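Local coordinates for protein 3-oxo-tetronate kinase (Haemophilus influenzae, PDB 1YZY) that catalyses the ATP-dependent phosphorylation of 3-oxo-tetronate to 3-oxo-tetronate 4-phosphate, as a member of the four-carbon acid sugar kinase family, at residues F18-G23 with F370-Q375; S202-L207 with G224-A229. All blocks are in the same frame, centred on the assembly; numbering follows the deposited sequence.

Contact 1: residues F18-G23 with F370-Q375; sequences FLVENG and FHIGKQ
Val20 and Glu21, near the C-terminal end of helix 9-20, pack against strand 369-375. This is a helix-on-strand contact between the two halves of the kinase. The helix belongs to the sugar-binding N-terminal domain. The strand comes from the nucleotide-binding C-terminal domain but lies antiparallel beside strand 26-30 of the N-terminal one.

Ile372 comes first along the strand. Its CB lies 3.7 Å from CG2 of Val20, and its CG2 branch also borders that methyl. The two side chains cross obliquely. Backbone bonds of Ile372 with Thr26 fix the strand beneath the helix end, and Thr26 also touches Val20.

Gly373 follows and adds backbone only. CG1 of Val20 faces the Gly373 carbonyl oxygen at 4.1 Å. That oxygen also takes a hydrogen bond from a water 2.9 Å away. The same water donates to OE2 of Glu21.

Gln375 closes the walk. A second water accepts from its backbone N and donates to Glu21 OE2, so two water bridges meet at one carboxylate oxygen. The Glu21 chain bends at CB-CG (chi2 -56°), which brings the carboxylate to the strand. There it stacks on the Gln375 amide, the planes 28° apart, and the two chains cross at about a right angle.

Behind this face, the helix ends in a Schellman motif with Gly23 as the C-prime residue. Asn22 folds back alongside it: its ND2 donates to Phe18 O at 2.9 Å, with an N-H...O angle of 164°.

Contact 2: residues S202-L207 with G224-A229; sequences SQLEVL and GAYMAA
Tyr226 lays its ring against Leu204 and Glu205 where helix 202-210 packs on helix 221-232. This is helix-helix packing within the sugar-binding N-terminal domain. Strand 216-219 links the two helices in sequence.

The closest approach is apolar. CB of Leu204 sits 3.6 Å from CD1 of Tyr226 and meets the ring at a slant. The backbone N of the next residue, Glu205, lies over one face of the ring, 4.0 Å from Tyr226 CG. Glu205 CB lies 3.8 Å from Tyr226 CD2, the ring carbon across CG from CD1, on the same side of the ring plane. The aromatic group therefore spans two successive residues of the opposing helix and covers the backbone between them. Tyr226 CB completes this shell, 3.7 Å from the carbonyl oxygen of Leu204.

The backbones come close here. The CA atoms of Glu205 and Tyr226 are 5.5 Å apart. The Glu205 chain, with CG swung away from its own N (chi1 -171°) and straight beyond, carries the carboxylate past the ring; CB and CG do the touching. Leu204 is buried, whereas Glu205 lies at the exposed side of the interface.

Further out, helix 9-20 packs on helix 221-232 too, with Phe18 on Ala225 and Leu19 on Ala228. The phenol anchors the ring at its far end, and the tyrosine grips helix 202-210 by its start as well as by its flank. There, just before the helix begins, Tyr226 OH is hydrogen-bonded to ND2 of Asn201.

Overall arrangement
Contacts 1 and 2 lie side by side, their centres 16 Å apart. Helix 221-232 of contact 2 meets both helix 9-20 of contact 1 and the turn that follows it. Leu19 CD2 is 3.3 Å from Gly224 O, and Asn22 CB is 3.6 Å from Ala228 CB. Helices 202-210, 221-232 and 9-20 thus form a row that leads to strand 369-375. Along the chain, both segments of contact 2 fall between the two of contact 1. Contact 2 is local, its closest ends 17 positions apart, and lies inside the N-terminal domain. Contact 1, 347 positions apart, joins the sugar-binding domain to a strand of the nucleotide-binding domain. Both lie away from the annotated ATP sites.

Contact 1: residues F18-G23 with F370-Q375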
loop_
_atom_site.group_PDB
_atom_site.type_symbol
_atom_site.label_atom_id
_atom_site.label_comp_id
_atom_site.label_asym_id
_atom_site.label_seq_id
_atom_site.Cartn_x
_atom_site.Cartn_y
_atom_site.Cartn_z
ATOM N N PHE A 18 -0.831 3.150 -7.493
ATOM C CA PHE A 18 -1.471 4.166 -8.314
ATOM C C PHE A 18 -0.463 5.098 -8.957
ATOM O O PHE A 18 -0.599 5.450 -10.123
ATOM C CB PHE A 18 -2.501 4.964 -7.504
ATOM C CG PHE A 18 -3.898 4.434 -7.635
ATOM C CD1 PHE A 18 -4.488 4.312 -8.890
ATOM C CD2 PHE A 18 -4.618 4.037 -6.517
ATOM C CE1 PHE A 18 -5.773 3.800 -9.034
ATOM C CE2 PHE A 18 -5.914 3.520 -6.643
ATOM C CZ PHE A 18 -6.491 3.402 -7.907
ATOM N N LEU A 19 0.551 5.496 -8.202
ATOM C CA LEU A 19 1.572 6.380 -8.735
ATOM C C LEU A 19 2.338 5.710 -9.866
ATOM O O LEU A 19 2.692 6.363 -10.848
ATOM C CB LEU A 19 2.531 6.819 -7.626
ATOM C CG LEU A 19 1.887 7.603 -6.477
ATOM C CD1 LEU A 19 2.930 7.925 -5.418
ATOM C CD2 LEU A 19 1.246 8.885 -7.000
ATOM N N VAL A 20 2.569 4.405 -9.730
ATOM C CA VAL A 20 3.301 3.613 -10.727
ATOM C C VAL A 20 2.454 3.326 -11.972
ATOM O O VAL A 20 2.952 3.354 -13.097
ATOM C CB VAL A 20 3.818 2.270 -10.109
ATOM C CG1 VAL A 20 4.349 1.327 -11.195
ATOM C CG2 VAL A 20 4.925 2.556 -9.115
ATOM N N GLU A 21 1.192 2.977 -11.754
ATOM C CA GLU A 21 0.266 2.696 -12.834
ATOM C C GLU A 21 -0.047 3.964 -13.637
ATOM O O GLU A 21 -0.758 3.917 -14.645
ATOM C CB GLU A 21 -1.019 2.083 -12.269
ATOM C CG GLU A 21 -0.833 0.656 -11.770
ATOM C CD GLU A 21 -0.269 -0.267 -12.846
ATOM O OE1 GLU A 21 -1.063 -0.863 -13.598
ATOM O OE2 GLU A 21 0.966 -0.395 -12.943
ATOM N N ASN A 22 0.506 5.084 -13.182
ATOM C CA ASN A 22 0.329 6.363 -13.831
ATOM C C ASN A 22 1.661 7.003 -14.207
ATOM O O ASN A 22 1.818 8.225 -14.177
ATOM C CB ASN A 22 -0.547 7.278 -12.972
ATOM C CG ASN A 22 -2.018 6.928 -13.087
ATOM O OD1 ASN A 22 -2.659 7.226 -14.099
ATOM N ND2 ASN A 22 -2.551 6.239 -12.080
ATOM N N GLY A 23 2.634 6.141 -14.504
ATOM C CA GLY A 23 3.957 6.559 -14.948
ATOM C C GLY A 23 5.052 7.090 -14.036
ATOM O O GLY A 23 6.098 7.529 -14.536
ATOM N N PHE A 370 11.010 -0.855 -0.797
ATOM C CA PHE A 370 11.051 -1.487 -2.103
ATOM C C PHE A 370 10.750 -0.519 -3.228
ATOM O O PHE A 370 10.163 0.540 -3.013
ATOM C CB PHE A 370 9.998 -2.597 -2.170
ATOM C CG PHE A 370 10.093 -3.601 -1.060
ATOM C CD1 PHE A 370 10.908 -4.725 -1.189
ATOM C CD2 PHE A 370 9.379 -3.419 0.120
ATOM C CE1 PHE A 370 11.013 -5.653 -0.155
ATOM C CE2 PHE A 370 9.473 -4.338 1.166
ATOM C CZ PHE A 370 10.292 -5.458 1.027
ATOM N N HIS A 371 11.235 -0.859 -4.417
ATOM C CA HIS A 371 10.950 -0.101 -5.617
ATOM C C HIS A 371 9.676 -0.733 -6.198
ATOM O O HIS A 371 9.696 -1.943 -6.435
ATOM C CB HIS A 371 12.015 -0.354 -6.679
ATOM C CG HIS A 371 13.277 0.411 -6.454
ATOM N ND1 HIS A 371 13.557 1.598 -7.097
ATOM C CD2 HIS A 371 14.328 0.172 -5.633
ATOM C CE1 HIS A 371 14.721 2.060 -6.679
ATOM N NE2 HIS A 371 15.210 1.212 -5.791
ATOM N N ILE A 372 8.607 0.028 -6.430
ATOM C CA ILE A 372 7.412 -0.633 -6.954
ATOM C C ILE A 372 7.456 -0.823 -8.474
ATOM O O ILE A 372 7.751 0.120 -9.231
ATOM C CB ILE A 372 6.190 0.224 -6.562
ATOM C CG1 ILE A 372 6.324 0.707 -5.113
ATOM C CG2 ILE A 372 4.908 -0.592 -6.729
ATOM C CD1 ILE A 372 5.973 -0.333 -4.070
ATOM N N GLY A 373 7.183 -2.055 -8.902
ATOM C CA GLY A 373 7.217 -2.397 -10.311
ATOM C C GLY A 373 5.907 -2.839 -10.926
ATOM O O GLY A 373 4.833 -2.629 -10.360
ATOM N N LYS A 374 6.011 -3.503 -12.074
ATOM C CA LYS A 374 4.851 -3.966 -12.830
ATOM C C LYS A 374 3.839 -4.787 -12.053
ATOM O O LYS A 374 4.188 -5.685 -11.293
ATOM C CB LYS A 374 5.303 -4.719 -14.074
ATOM C CG LYS A 374 4.333 -4.652 -15.230
ATOM C CD LYS A 374 5.088 -4.859 -16.520
ATOM C CE LYS A 374 4.162 -4.977 -17.700
ATOM N NZ LYS A 374 4.947 -5.348 -18.909
ATOM N N GLN A 375 2.570 -4.473 -12.284
ATOM C CA GLN A 375 1.461 -5.135 -11.623
ATOM C C GLN A 375 1.181 -6.531 -12.174
ATOM O O GLN A 375 0.832 -6.691 -13.344
ATOM C CB GLN A 375 0.209 -4.255 -11.731
ATOM C CG GLN A 375 -1.027 -4.796 -11.030
ATOM C CD GLN A 375 -2.179 -3.797 -11.006
ATOM O OE1 GLN A 375 -2.129 -2.786 -10.307
ATOM N NE2 GLN A 375 -3.225 -4.087 -11.764
HETATM O O HOH W 1 1.922 -2.437 -14.337
HETATM O O HOH W 2 2.104 -1.567 -10.501
#

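Contact 2: residues S202-L207 with G224-A229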
loop_
_atom_site.group_PDB
_atom_site.type_symbol
_atom_site.label_atom_id
_atom_site.label_comp_id
_atom_site.label_asym_id
_atom_site.label_seq_id
_atom_site.Cartn_x
_atom_site.Cartn_y
_atom_site.Cartn_z
ATOM N N SER A 202 -13.248 12.968 -13.690
ATOM C CA SER A 202 -12.636 14.124 -14.334
ATOM C C SER A 202 -12.437 15.275 -13.349
ATOM O O SER A 202 -11.591 16.148 -13.573
ATOM C CB SER A 202 -13.438 14.588 -15.554
ATOM O OG SER A 202 -14.711 15.108 -15.202
ATOM N N GLN A 203 -13.208 15.276 -12.259
ATOM C CA GLN A 203 -13.076 16.316 -11.240
ATOM C C GLN A 203 -11.722 16.228 -10.521
ATOM O O GLN A 203 -11.226 17.230 -10.007
ATOM C CB GLN A 203 -14.208 16.235 -10.212
ATOM C CG GLN A 203 -15.456 17.023 -10.562
ATOM C CD GLN A 203 -16.485 16.197 -11.303
ATOM O OE1 GLN A 203 -16.592 16.270 -12.526
ATOM N NE2 GLN A 203 -17.284 15.442 -10.562
ATOM N N LEU A 204 -11.163 15.018 -10.429
ATOM C CA LEU A 204 -9.859 14.803 -9.779
ATOM C C LEU A 204 -8.755 15.225 -10.726
ATOM O O LEU A 204 -7.675 15.660 -10.303
ATOM C CB LEU A 204 -9.683 13.332 -9.369
ATOM C CG LEU A 204 -10.650 12.845 -8.290
ATOM C CD1 LEU A 204 -10.580 11.341 -8.175
ATOM C CD2 LEU A 204 -10.344 13.537 -6.946
ATOM N N GLU A 205 -9.045 15.085 -12.015
ATOM C CA GLU A 205 -8.134 15.465 -13.083
ATOM C C GLU A 205 -7.989 17.000 -13.091
ATOM O O GLU A 205 -6.904 17.540 -13.343
ATOM C CB GLU A 205 -8.708 14.950 -14.402
ATOM C CG GLU A 205 -7.811 15.063 -15.621
ATOM C CD GLU A 205 -8.350 14.265 -16.805
ATOM O OE1 GLU A 205 -7.597 14.073 -17.784
ATOM O OE2 GLU A 205 -9.519 13.816 -16.755
ATOM N N VAL A 206 -9.097 17.691 -12.837
ATOM C CA VAL A 206 -9.122 19.155 -12.772
ATOM C C VAL A 206 -8.353 19.615 -11.532
ATOM O O VAL A 206 -7.515 20.514 -11.611
ATOM C CB VAL A 206 -10.586 19.683 -12.690
ATOM C CG1 VAL A 206 -10.608 21.174 -12.357
ATOM C CG2 VAL A 206 -11.312 19.433 -14.010
ATOM N N LEU A 207 -8.687 19.027 -10.383
ATOM C CA LEU A 207 -8.031 19.348 -9.113
ATOM C C LEU A 207 -6.530 19.104 -9.216
ATOM O O LEU A 207 -5.734 19.944 -8.809
ATOM C CB LEU A 207 -8.622 18.516 -7.965
ATOM C CG LEU A 207 -8.084 18.843 -6.562
ATOM C CD1 LEU A 207 -8.219 20.332 -6.283
ATOM C CD2 LEU A 207 -8.828 18.048 -5.508
ATOM N N GLY A 224 -3.920 11.528 -5.771
ATOM C CA GLY A 224 -2.535 11.155 -5.996
ATOM C C GLY A 224 -2.335 10.525 -7.351
ATOM O O GLY A 224 -1.308 10.755 -7.987
ATOM N N ALA A 225 -3.299 9.696 -7.757
ATOM C CA ALA A 225 -3.285 9.011 -9.052
ATOM C C ALA A 225 -3.291 10.005 -10.210
ATOM O O ALA A 225 -2.527 9.867 -11.172
ATOM C CB ALA A 225 -4.481 8.100 -9.161
ATOM N N TYR A 226 -4.178 10.993 -10.130
ATOM C CA TYR A 226 -4.275 11.998 -11.174
ATOM C C TYR A 226 -3.108 12.955 -11.184
ATOM O O TYR A 226 -2.806 13.555 -12.220
ATOM C CB TYR A 226 -5.625 12.711 -11.124
ATOM C CG TYR A 226 -6.685 11.872 -11.793
ATOM C CD1 TYR A 226 -7.481 11.004 -11.058
ATOM C CD2 TYR A 226 -6.811 11.865 -13.178
ATOM C CE1 TYR A 226 -8.376 10.138 -11.687
ATOM C CE2 TYR A 226 -7.695 11.000 -13.815
ATOM C CZ TYR A 226 -8.472 10.142 -13.067
ATOM O OH TYR A 226 -9.342 9.279 -13.705
ATOM N N MET A 227 -2.455 13.103 -10.033
ATOM C CA MET A 227 -1.270 13.953 -9.933
ATOM C C MET A 227 -0.100 13.245 -10.620
ATOM O O MET A 227 0.779 13.884 -11.192
ATOM C CB MET A 227 -0.928 14.231 -8.470
ATOM C CG MET A 227 -1.966 15.062 -7.753
ATOM S SD MET A 227 -1.441 15.463 -6.094
ATOM C CE MET A 227 -0.286 16.774 -6.435
ATOM N N ALA A 228 -0.063 11.925 -10.497
ATOM C CA ALA A 228 0.964 11.111 -11.138
ATOM C C ALA A 228 0.736 11.157 -12.655
ATOM O O ALA A 228 1.669 11.369 -13.422
ATOM C CB ALA A 228 0.870 9.677 -10.640
ATOM N N ALA A 229 -0.516 10.971 -13.073
ATOM C CA ALA A 229 -0.865 11.004 -14.493
ATOM C C ALA A 229 -0.518 12.346 -15.127
ATOM O O ALA A 229 -0.135 12.397 -16.293
ATOM C CB ALA A 229 -2.353 10.684 -14.700
#